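Putative alpha-L-fucosidase (Bacteroides thetaiotaomicron, PDB 4H41) probably hydrolyses glycosidic bonds in host glycans, perhaps those of alpha-linked L-fucose, using a TIM-barrel domain. Local coordinates at residues G201-M206 with D278-I283; I42-P47 with R125-G130; Q220-E225 with D253-V258. All blocks are in the same frame, centred on the assembly; numbering follows the deposited sequence.

Read from the N terminus, contact 2 comes first: the loop 42-47 after strand 34-39 meets helix 125-129 just beyond strand 115-119, enclosing the strands 70-73 and 115-119. That circuit is complete before contact 1 opens at 201-206, after strand 193-195; it closes at 278-283, after strand 269-273. Contact 3 falls wholly within this second circuit, pairing helices 219-233 and 252-266, which flank strand 239-243 in the chain. No contact crosses another. Contacts 1 and 2, with centres about 17 Å apart, join loops at the C-terminal ends of the barrel strands, whereas contact 3, about 26 Å from contact 2 between centres, lies in the outer helical layer.

Contact 1: G201-M206 with D278-I283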
loop_
_atom_site.group_PDB
_atom_site.type_symbol
_atom_site.label_atom_id
_atom_site.label_comp_id
_atom_site.label_asym_id
_atom_site.label_seq_id
_atom_site.Cartn_x
_atom_site.Cartn_y
_atom_site.Cartn_z
ATOM N N GLY B 201 -11.957 18.378 10.754
ATOM C CA GLY B 201 -12.326 17.430 11.790
ATOM C C GLY B 201 -11.191 16.641 12.386
ATOM O O GLY B 201 -10.022 16.899 12.113
ATOM N N LYS B 202 -11.558 15.611 13.166
ATOM C CA LYS B 202 -10.581 14.836 13.903
ATOM C C LYS B 202 -9.627 14.045 13.036
ATOM O O LYS B 202 -8.574 13.656 13.527
ATOM C CB LYS B 202 -11.243 13.906 14.928
ATOM C CG LYS B 202 -12.118 12.809 14.313
ATOM C CD LYS B 202 -12.542 11.778 15.389
ATOM C CE LYS B 202 -13.514 12.370 16.393
ATOM N NZ LYS B 202 -14.201 11.314 17.216
ATOM N N LYS B 203 -9.982 13.764 11.779
ATOM C CA LYS B 203 -9.090 13.040 10.880
ATOM C C LYS B 203 -8.320 13.993 9.950
ATOM O O LYS B 203 -7.615 13.504 9.075
ATOM C CB LYS B 203 -9.850 12.005 10.053
ATOM C CG LYS B 203 -10.775 11.145 10.899
ATOM C CD LYS B 203 -11.447 10.029 10.109
ATOM C CE LYS B 203 -12.595 9.443 10.913
ATOM N NZ LYS B 203 -13.287 8.344 10.197
ATOM N N ALA B 204 -8.434 15.325 10.129
ATOM C CA ALA B 204 -7.689 16.292 9.312
ATOM C C ALA B 204 -6.316 16.450 9.965
ATOM O O ALA B 204 -6.073 17.421 10.676
ATOM C CB ALA B 204 -8.421 17.619 9.219
ATOM N N ILE B 205 -5.475 15.440 9.787
ATOM C CA ILE B 205 -4.163 15.328 10.454
ATOM C C ILE B 205 -2.979 15.682 9.528
ATOM O O ILE B 205 -1.873 15.872 10.045
ATOM C CB ILE B 205 -3.928 13.920 11.119
ATOM C CG1 ILE B 205 -4.343 12.715 10.237
ATOM C CG2 ILE B 205 -4.615 13.826 12.482
ATOM C CD1 ILE B 205 -3.687 12.624 8.806
HETATM N N MSE B 206 -3.183 15.758 8.199
HETATM C CA MSE B 206 -2.096 16.071 7.260
HETATM C C MSE B 206 -1.793 17.565 7.279
HETATM O O MSE B 206 -1.109 18.038 8.184
HETATM C CB MSE B 206 -2.449 15.621 5.829
ATOM N N ASP B 278 -10.501 4.779 2.331
ATOM C CA ASP B 278 -10.545 4.703 3.766
ATOM C C ASP B 278 -9.486 5.601 4.426
ATOM O O ASP B 278 -8.315 5.399 4.244
ATOM C CB ASP B 278 -10.353 3.222 4.203
ATOM C CG ASP B 278 -11.047 2.915 5.507
ATOM O OD1 ASP B 278 -10.772 3.632 6.493
ATOM O OD2 ASP B 278 -11.915 1.953 5.539
ATOM N N ARG B 279 -9.916 6.537 5.257
ATOM C CA ARG B 279 -9.009 7.407 6.011
ATOM C C ARG B 279 -8.628 6.804 7.375
ATOM O O ARG B 279 -7.860 7.413 8.095
ATOM C CB ARG B 279 -9.682 8.781 6.262
ATOM C CG ARG B 279 -9.583 9.684 5.097
ATOM C CD ARG B 279 -10.059 11.076 5.490
ATOM N NE ARG B 279 -10.136 11.874 4.303
ATOM C CZ ARG B 279 -9.112 12.419 3.677
ATOM N NH1 ARG B 279 -7.909 12.420 4.232
ATOM N NH2 ARG B 279 -9.301 13.075 2.552
ATOM N N ASP B 280 -9.173 5.659 7.760
ATOM C CA ASP B 280 -8.918 5.091 9.098
ATOM C C ASP B 280 -7.807 4.074 9.119
ATOM O O ASP B 280 -7.568 3.463 10.160
ATOM C CB ASP B 280 -10.206 4.417 9.604
ATOM C CG ASP B 280 -11.396 5.352 9.669
ATOM O OD1 ASP B 280 -11.197 6.529 9.986
ATOM O OD2 ASP B 280 -12.534 4.894 9.385
HETATM N N MSE B 281 -7.111 3.886 8.013
HETATM C CA MSE B 281 -6.148 2.806 7.836
HETATM C C MSE B 281 -4.719 3.303 7.720
HETATM O O MSE B 281 -4.481 4.419 7.268
HETATM C CB MSE B 281 -6.507 2.024 6.572
HETATM C CG MSE B 281 -7.898 1.413 6.604
HETATM SE SE MSE B 281 -7.962 -0.100 7.806
HETATM C CE MSE B 281 -9.174 0.501 9.144
ATOM N N PRO B 282 -3.742 2.442 8.021
ATOM C CA PRO B 282 -2.329 2.881 7.948
ATOM C C PRO B 282 -1.748 2.933 6.524
ATOM O O PRO B 282 -0.564 3.232 6.387
ATOM C CB PRO B 282 -1.608 1.861 8.803
ATOM C CG PRO B 282 -2.427 0.613 8.654
ATOM C CD PRO B 282 -3.842 1.080 8.587
ATOM N N ILE B 283 -2.508 2.566 5.505
ATOM C CA ILE B 283 -2.109 2.689 4.099
ATOM C C ILE B 283 -2.933 3.847 3.568
ATOM O O ILE B 283 -4.155 3.780 3.657
ATOM C CB ILE B 283 -2.336 1.395 3.288
ATOM C CG1 ILE B 283 -1.431 0.259 3.809
ATOM C CG2 ILE B 283 -2.065 1.647 1.789
ATOM C CD1 ILE B 283 -1.738 -1.133 3.225
HETATM O O HOH W 1 -6.881 11.737 6.963
#
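K203 and R279 mark the nearest backbone approach between two irregular loops, their CA atoms 7.4 Å apart. Segment 201-206 enters through a type I turn, G201 to A204, closed by A204 N bonding to G201 O. Facing it, 278-283 is shaped by an Asx turn in which D278 OD1 accepts from D280 N at 2.9 Å. One salt bridge carries the contact: K203 NZ lies 2.8 Å from D280 OD1 and uses the syn lone pair of that oxygen. K203 reaches it because its chain is extended beyond CG, with CG anti to the carbonyl carbon (chi1 -48°); its CE also lies 3.4 Å from D280 OD1. The other carboxylate oxygen, OD2, takes a salt bridge from K292 and a hydrogen bond from Y249, so each carboxylate oxygen of D280 has a lysine partner. A second link is a water that donates to K203 O (2.8 Å) and accepts in the guanidinium plane from R279 NH1 (3.0 Å), while R279 NE pairs with E275. The arrangement ties the loops after strands 193-195 and 269-273 together at the C-terminal end of a TIM barrel, where enzymes of this fold carry their active sites.

Contact 2: I42-P47 with R125-G130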
loop_
_atom_site.group_PDB
_atom_site.type_symbol
_atom_site.label_atom_id
_atom_site.label_comp_id
_atom_site.label_asym_id
_atom_site.label_seq_id
_atom_site.Cartn_x
_atom_site.Cartn_y
_atom_site.Cartn_z
ATOM N N ILE B 42 -4.694 16.220 -12.452
ATOM C CA ILE B 42 -3.421 15.676 -12.022
ATOM C C ILE B 42 -3.537 15.330 -10.552
ATOM O O ILE B 42 -3.878 16.192 -9.760
ATOM C CB ILE B 42 -2.252 16.663 -12.246
ATOM C CG1 ILE B 42 -2.064 17.024 -13.733
ATOM C CG2 ILE B 42 -0.978 16.097 -11.641
ATOM C CD1 ILE B 42 -1.741 15.856 -14.688
ATOM N N SER B 43 -3.218 14.099 -10.170
ATOM C CA SER B 43 -3.344 13.669 -8.783
ATOM C C SER B 43 -2.304 14.281 -7.883
ATOM O O SER B 43 -1.157 14.380 -8.254
ATOM C CB SER B 43 -3.214 12.157 -8.696
ATOM O OG SER B 43 -3.431 11.693 -7.382
ATOM N N HIS B 44 -2.698 14.643 -6.676
ATOM C CA HIS B 44 -1.725 15.072 -5.683
ATOM C C HIS B 44 -0.988 13.888 -5.038
ATOM O O HIS B 44 0.170 14.036 -4.628
ATOM C CB HIS B 44 -2.422 15.799 -4.532
ATOM C CG HIS B 44 -2.823 17.218 -4.810
ATOM N ND1 HIS B 44 -3.782 17.838 -4.032
ATOM C CD2 HIS B 44 -2.341 18.114 -5.696
ATOM C CE1 HIS B 44 -3.879 19.076 -4.503
ATOM N NE2 HIS B 44 -3.013 19.288 -5.481
ATOM N N ASP B 45 -1.697 12.778 -4.818
ATOM C CA ASP B 45 -1.205 11.731 -3.939
ATOM C C ASP B 45 -1.794 10.344 -4.124
ATOM O O ASP B 45 -1.643 9.503 -3.221
ATOM C CB ASP B 45 -1.491 12.184 -2.485
ATOM C CG ASP B 45 -2.968 12.371 -2.168
ATOM O OD1 ASP B 45 -3.791 12.215 -3.075
ATOM O OD2 ASP B 45 -3.296 12.631 -0.991
ATOM N N ILE B 46 -2.373 10.046 -5.278
ATOM C CA ILE B 46 -2.876 8.688 -5.564
ATOM C C ILE B 46 -2.021 8.117 -6.705
ATOM O O ILE B 46 -2.031 8.682 -7.811
ATOM C CB ILE B 46 -4.353 8.685 -5.946
ATOM C CG1 ILE B 46 -5.231 9.461 -4.914
ATOM C CG2 ILE B 46 -4.838 7.250 -6.149
ATOM C CD1 ILE B 46 -5.141 8.926 -3.458
ATOM N N PRO B 47 -1.357 6.962 -6.493
ATOM C CA PRO B 47 -0.484 6.414 -7.537
ATOM C C PRO B 47 -1.229 6.163 -8.834
ATOM O O PRO B 47 -2.409 5.790 -8.845
ATOM C CB PRO B 47 0.058 5.134 -6.921
ATOM C CG PRO B 47 0.072 5.430 -5.456
ATOM C CD PRO B 47 -1.195 6.196 -5.228
ATOM N N ARG B 125 1.498 27.324 -5.378
ATOM C CA ARG B 125 1.800 28.537 -4.604
ATOM C C ARG B 125 0.912 28.663 -3.371
ATOM O O ARG B 125 1.401 29.028 -2.304
ATOM C CB ARG B 125 1.640 29.797 -5.467
ATOM C CG ARG B 125 2.729 29.921 -6.518
ATOM C CD ARG B 125 2.598 31.220 -7.312
ATOM N NE ARG B 125 3.352 31.129 -8.568
ATOM C CZ ARG B 125 2.862 30.821 -9.769
ATOM N NH1 ARG B 125 1.564 30.620 -9.933
ATOM N NH2 ARG B 125 3.667 30.753 -10.825
ATOM N N TYR B 126 -0.381 28.352 -3.502
ATOM C CA TYR B 126 -1.263 28.358 -2.350
ATOM C C TYR B 126 -0.794 27.294 -1.328
ATOM O O TYR B 126 -0.670 27.591 -0.137
ATOM C CB TYR B 126 -2.724 28.106 -2.772
ATOM C CG TYR B 126 -3.572 27.505 -1.673
ATOM C CD1 TYR B 126 -3.831 28.204 -0.501
ATOM C CD2 TYR B 126 -4.142 26.250 -1.817
ATOM C CE1 TYR B 126 -4.621 27.657 0.510
ATOM C CE2 TYR B 126 -4.929 25.693 -0.809
ATOM C CZ TYR B 126 -5.193 26.415 0.342
ATOM O OH TYR B 126 -5.961 25.902 1.368
ATOM N N TRP B 127 -0.510 26.079 -1.787
ATOM C CA TRP B 127 -0.049 25.026 -0.851
ATOM C C TRP B 127 1.253 25.437 -0.127
ATOM O O TRP B 127 1.420 25.127 1.042
ATOM C CB TRP B 127 0.159 23.701 -1.574
ATOM C CG TRP B 127 -1.121 23.110 -2.078
ATOM C CD1 TRP B 127 -1.451 22.858 -3.375
ATOM C CD2 TRP B 127 -2.269 22.760 -1.294
ATOM N NE1 TRP B 127 -2.718 22.346 -3.453
ATOM C CE2 TRP B 127 -3.261 22.300 -2.191
ATOM C CE3 TRP B 127 -2.555 22.762 0.090
ATOM C CZ2 TRP B 127 -4.523 21.873 -1.758
ATOM C CZ3 TRP B 127 -3.808 22.307 0.517
ATOM C CH2 TRP B 127 -4.744 21.806 -0.395
ATOM N N ASP B 128 2.132 26.158 -0.805
ATOM C CA ASP B 128 3.395 26.595 -0.217
ATOM C C ASP B 128 3.282 27.829 0.693
ATOM O O ASP B 128 4.221 28.091 1.435
ATOM C CB ASP B 128 4.411 26.888 -1.330
ATOM C CG ASP B 128 4.821 25.648 -2.100
ATOM O OD1 ASP B 128 4.521 24.533 -1.629
ATOM O OD2 ASP B 128 5.352 25.793 -3.223
ATOM N N THR B 129 2.192 28.613 0.617
ATOM C CA THR B 129 2.062 29.862 1.388
ATOM C C THR B 129 0.843 29.973 2.299
ATOM O O THR B 129 0.872 30.767 3.229
ATOM C CB THR B 129 1.967 31.045 0.418
ATOM O OG1 THR B 129 0.763 30.931 -0.364
ATOM C CG2 THR B 129 3.214 31.193 -0.470
ATOM N N GLY B 130 -0.247 29.303 1.955
ATOM C CA GLY B 130 -1.505 29.428 2.678
ATOM C C GLY B 130 -2.379 30.537 2.143
ATOM O O GLY B 130 -3.472 30.757 2.678
#
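The CE1 corner of the H44 imidazole overlaps the NE1 side of the W127 indole, with H44 CE1 3.6 Å from W127 NE1. The two rings approach obliquely, their planes at 87° and the centroid of the imidazole 5.1 Å from that of the five-membered indole ring, and H44 CE1 also lies 4.0 Å from W127 CZ2. H44 has CG anti to its carbonyl carbon (chi1 -78°), which carries the ring out of the loop and across to the helix; the CA atoms of H44 and W127 remain 11.2 Å apart, so side chains alone span the gap. A shared anchor fixes the pair: D122 OD2 is hydrogen-bonded to both H44 NE2 and W127 NE1, which brings these two nitrogens to 3.7 Å without a bond between them. H44 ND1 is hydrogen-bonded to a pentaethylene glycol molecule, probably from the crystallisation liquor. These residues sit at the C-terminal rim of a TIM barrel, in the loops that follow strands 34-39 and 115-119, the end where the catalytic pocket of such enzymes lies. Within the helix, Y126 CE2 lies over the margin of one face of the W127 indole, 3.7 Å from its plane, while Y126 OH is tied to E165 O. The short helix ends at T129, and G130 leaves it with positive phi; G130 N and T129 N both bond to Y126 O. In the loop 42-47, S43 shapes the stretch bearing H44: its OG accepts from I46 N at 2.9 Å as an ST motif, and from D45 N as an ST turn. D40 OD2 is also hydrogen-bonded to S43 OG, and D45 packs on P282 of a neighbouring subunit.

Contact 3: Q220-E225 with D253-V258; sequences QQHEKE and DAFFTV
Aromatic contact comes first: F255 turns its ring edge to the face of H222 in a T-shaped pair, planes at 82° and centroids 5.3 Å apart. F255 CE1 comes within 3.9 Å of H222 CG, and F255 CD1 lies over the outer part of the imidazole, 4.0 Å from its plane. The H222 ring reaches helix 252-266 because chi1 (172°) sets CG opposite the backbone N; W226 of its own helix and F242 of strand 239-243 also meet the ring. Aliphatic packing completes the interface. V258 CG1 sits at the imidazole edge, 4.1 Å from H222 CD2, and also touches E223 CB at 3.8 Å; the two branches of V258 are divided, for CG2 rests against the E223 carboxylate oxygen OE1. V219, also on helix 219-233, touches F255 and V258. Polar links to helix 252-266 just past V258 add to this: H222 NE2 is hydrogen-bonded to N259 OD1, and E223, its chain extended, sends OE2 to a salt bridge with K261. Were H222 replaced by an alanine, the F255 edge would probably lose the face it points at and N259 OD1 this bond, with a gap left between the helices. Within its own helix, Q221 NE2 bonds almost straight to E225 OE2 (2.9 Å). The segments run nearly parallel, crossing at -20° with axes 10.5 Å apart, as successive outer helices of a TIM barrel do; here they are two neighbours of the barrel's outer layer, with strand 239-243 between them in the chain.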
loop_
_atom_site.group_PDB
_atom_site.type_symbol
_atom_site.label_atom_id
_atom_site.label_comp_id
_atom_site.label_asym_id
_atom_site.label_seq_id
_atom_site.Cartn_x
_atom_site.Cartn_y
_atom_site.Cartn_z
ATOM N N GLN B 220 -20.087 24.939 15.642
ATOM C CA GLN B 220 -20.357 26.366 15.757
ATOM C C GLN B 220 -19.316 27.206 15.028
ATOM O O GLN B 220 -19.690 28.143 14.310
ATOM C CB GLN B 220 -20.432 26.787 17.241
ATOM C CG GLN B 220 -21.569 26.098 18.014
ATOM C CD GLN B 220 -21.207 24.789 18.734
ATOM O OE1 GLN B 220 -20.449 23.928 18.240
ATOM N NE2 GLN B 220 -21.820 24.561 19.898
ATOM N N GLN B 221 -18.031 26.894 15.199
ATOM C CA GLN B 221 -16.952 27.654 14.530
ATOM C C GLN B 221 -16.936 27.375 13.030
ATOM O O GLN B 221 -16.715 28.287 12.243
ATOM C CB GLN B 221 -15.599 27.325 15.161
ATOM C CG GLN B 221 -14.463 28.260 14.754
ATOM C CD GLN B 221 -14.699 29.717 15.074
ATOM O OE1 GLN B 221 -15.366 30.078 16.055
ATOM N NE2 GLN B 221 -14.185 30.594 14.243
ATOM N N HIS B 222 -17.186 26.141 12.633
ATOM C CA HIS B 222 -17.286 25.778 11.220
ATOM C C HIS B 222 -18.406 26.590 10.569
ATOM O O HIS B 222 -18.194 27.183 9.538
ATOM C CB HIS B 222 -17.561 24.280 11.097
ATOM C CG HIS B 222 -17.865 23.811 9.710
ATOM N ND1 HIS B 222 -16.854 23.444 8.834
ATOM C CD2 HIS B 222 -19.062 23.618 9.113
ATOM C CE1 HIS B 222 -17.463 23.051 7.731
ATOM N NE2 HIS B 222 -18.799 23.154 7.849
ATOM N N GLU B 223 -19.582 26.682 11.228
ATOM C CA GLU B 223 -20.707 27.436 10.664
ATOM C C GLU B 223 -20.355 28.919 10.557
ATOM O O GLU B 223 -20.710 29.589 9.583
ATOM C CB GLU B 223 -21.967 27.246 11.508
ATOM C CG GLU B 223 -23.165 27.997 10.966
ATOM C CD GLU B 223 -24.453 27.776 11.734
ATOM O OE1 GLU B 223 -24.446 26.959 12.677
ATOM O OE2 GLU B 223 -25.444 28.482 11.448
ATOM N N LYS B 224 -19.715 29.446 11.564
ATOM C CA LYS B 224 -19.355 30.862 11.565
ATOM C C LYS B 224 -18.458 31.197 10.393
ATOM O O LYS B 224 -18.697 32.180 9.669
ATOM C CB LYS B 224 -18.662 31.213 12.880
ATOM C CG LYS B 224 -18.228 32.684 12.956
ATOM C CD LYS B 224 -17.491 32.972 14.241
ATOM C CE LYS B 224 -17.071 34.442 14.349
ATOM N NZ LYS B 224 -15.821 34.762 13.596
ATOM N N GLU B 225 -17.451 30.395 10.177
ATOM C CA GLU B 225 -16.505 30.692 9.114
ATOM C C GLU B 225 -17.101 30.466 7.718
ATOM O O GLU B 225 -16.906 31.284 6.830
ATOM C CB GLU B 225 -15.212 29.883 9.286
ATOM C CG GLU B 225 -14.465 30.288 10.558
ATOM C CD GLU B 225 -13.134 29.612 10.826
ATOM O OE1 GLU B 225 -12.612 28.916 9.928
ATOM O OE2 GLU B 225 -12.622 29.734 11.964
ATOM N N ASP B 253 -24.505 13.738 10.966
ATOM C CA ASP B 253 -25.770 14.476 11.058
ATOM C C ASP B 253 -25.557 15.928 11.509
ATOM O O ASP B 253 -26.159 16.826 10.924
ATOM C CB ASP B 253 -26.757 13.801 12.010
ATOM C CG ASP B 253 -27.328 12.495 11.525
ATOM O OD1 ASP B 253 -27.262 12.235 10.304
ATOM O OD2 ASP B 253 -27.895 11.747 12.362
ATOM N N ALA B 254 -24.684 16.156 12.477
ATOM C CA ALA B 254 -24.449 17.518 12.968
ATOM C C ALA B 254 -23.857 18.416 11.886
ATOM O O ALA B 254 -24.351 19.524 11.667
ATOM C CB ALA B 254 -23.538 17.486 14.186
ATOM N N PHE B 255 -22.809 17.944 11.189
ATOM C CA PHE B 255 -22.177 18.776 10.159
ATOM C C PHE B 255 -23.036 18.870 8.905
ATOM O O PHE B 255 -23.088 19.937 8.297
ATOM C CB PHE B 255 -20.765 18.260 9.816
ATOM C CG PHE B 255 -19.733 18.739 10.812
ATOM C CD1 PHE B 255 -19.171 19.995 10.698
ATOM C CD2 PHE B 255 -19.364 17.949 11.890
ATOM C CE1 PHE B 255 -18.263 20.459 11.648
ATOM C CE2 PHE B 255 -18.435 18.404 12.831
ATOM C CZ PHE B 255 -17.898 19.662 12.705
ATOM N N PHE B 256 -23.678 17.783 8.481
ATOM C CA PHE B 256 -24.501 17.874 7.286
ATOM C C PHE B 256 -25.700 18.792 7.479
ATOM O O PHE B 256 -26.082 19.497 6.539
ATOM C CB PHE B 256 -24.961 16.487 6.820
ATOM C CG PHE B 256 -23.909 15.603 6.178
ATOM C CD1 PHE B 256 -22.566 15.982 6.140
ATOM C CD2 PHE B 256 -24.247 14.375 5.655
ATOM C CE1 PHE B 256 -21.615 15.167 5.516
ATOM C CE2 PHE B 256 -23.299 13.583 5.010
ATOM C CZ PHE B 256 -21.983 13.972 4.973
ATOM N N THR B 257 -26.276 18.824 8.684
ATOM C CA THR B 257 -27.391 19.713 8.978
ATOM C C THR B 257 -26.943 21.179 8.845
ATOM O O THR B 257 -27.625 21.989 8.199
ATOM C CB THR B 257 -27.976 19.440 10.363
ATOM O OG1 THR B 257 -28.495 18.104 10.371
ATOM C CG2 THR B 257 -29.094 20.420 10.713
ATOM N N VAL B 258 -25.762 21.498 9.377
ATOM C CA VAL B 258 -25.231 22.846 9.264
ATOM C C VAL B 258 -24.864 23.198 7.806
ATOM O O VAL B 258 -25.181 24.294 7.373
ATOM C CB VAL B 258 -24.014 23.017 10.194
ATOM C CG1 VAL B 258 -23.112 24.121 9.718
ATOM C CG2 VAL B 258 -24.471 23.248 11.630
#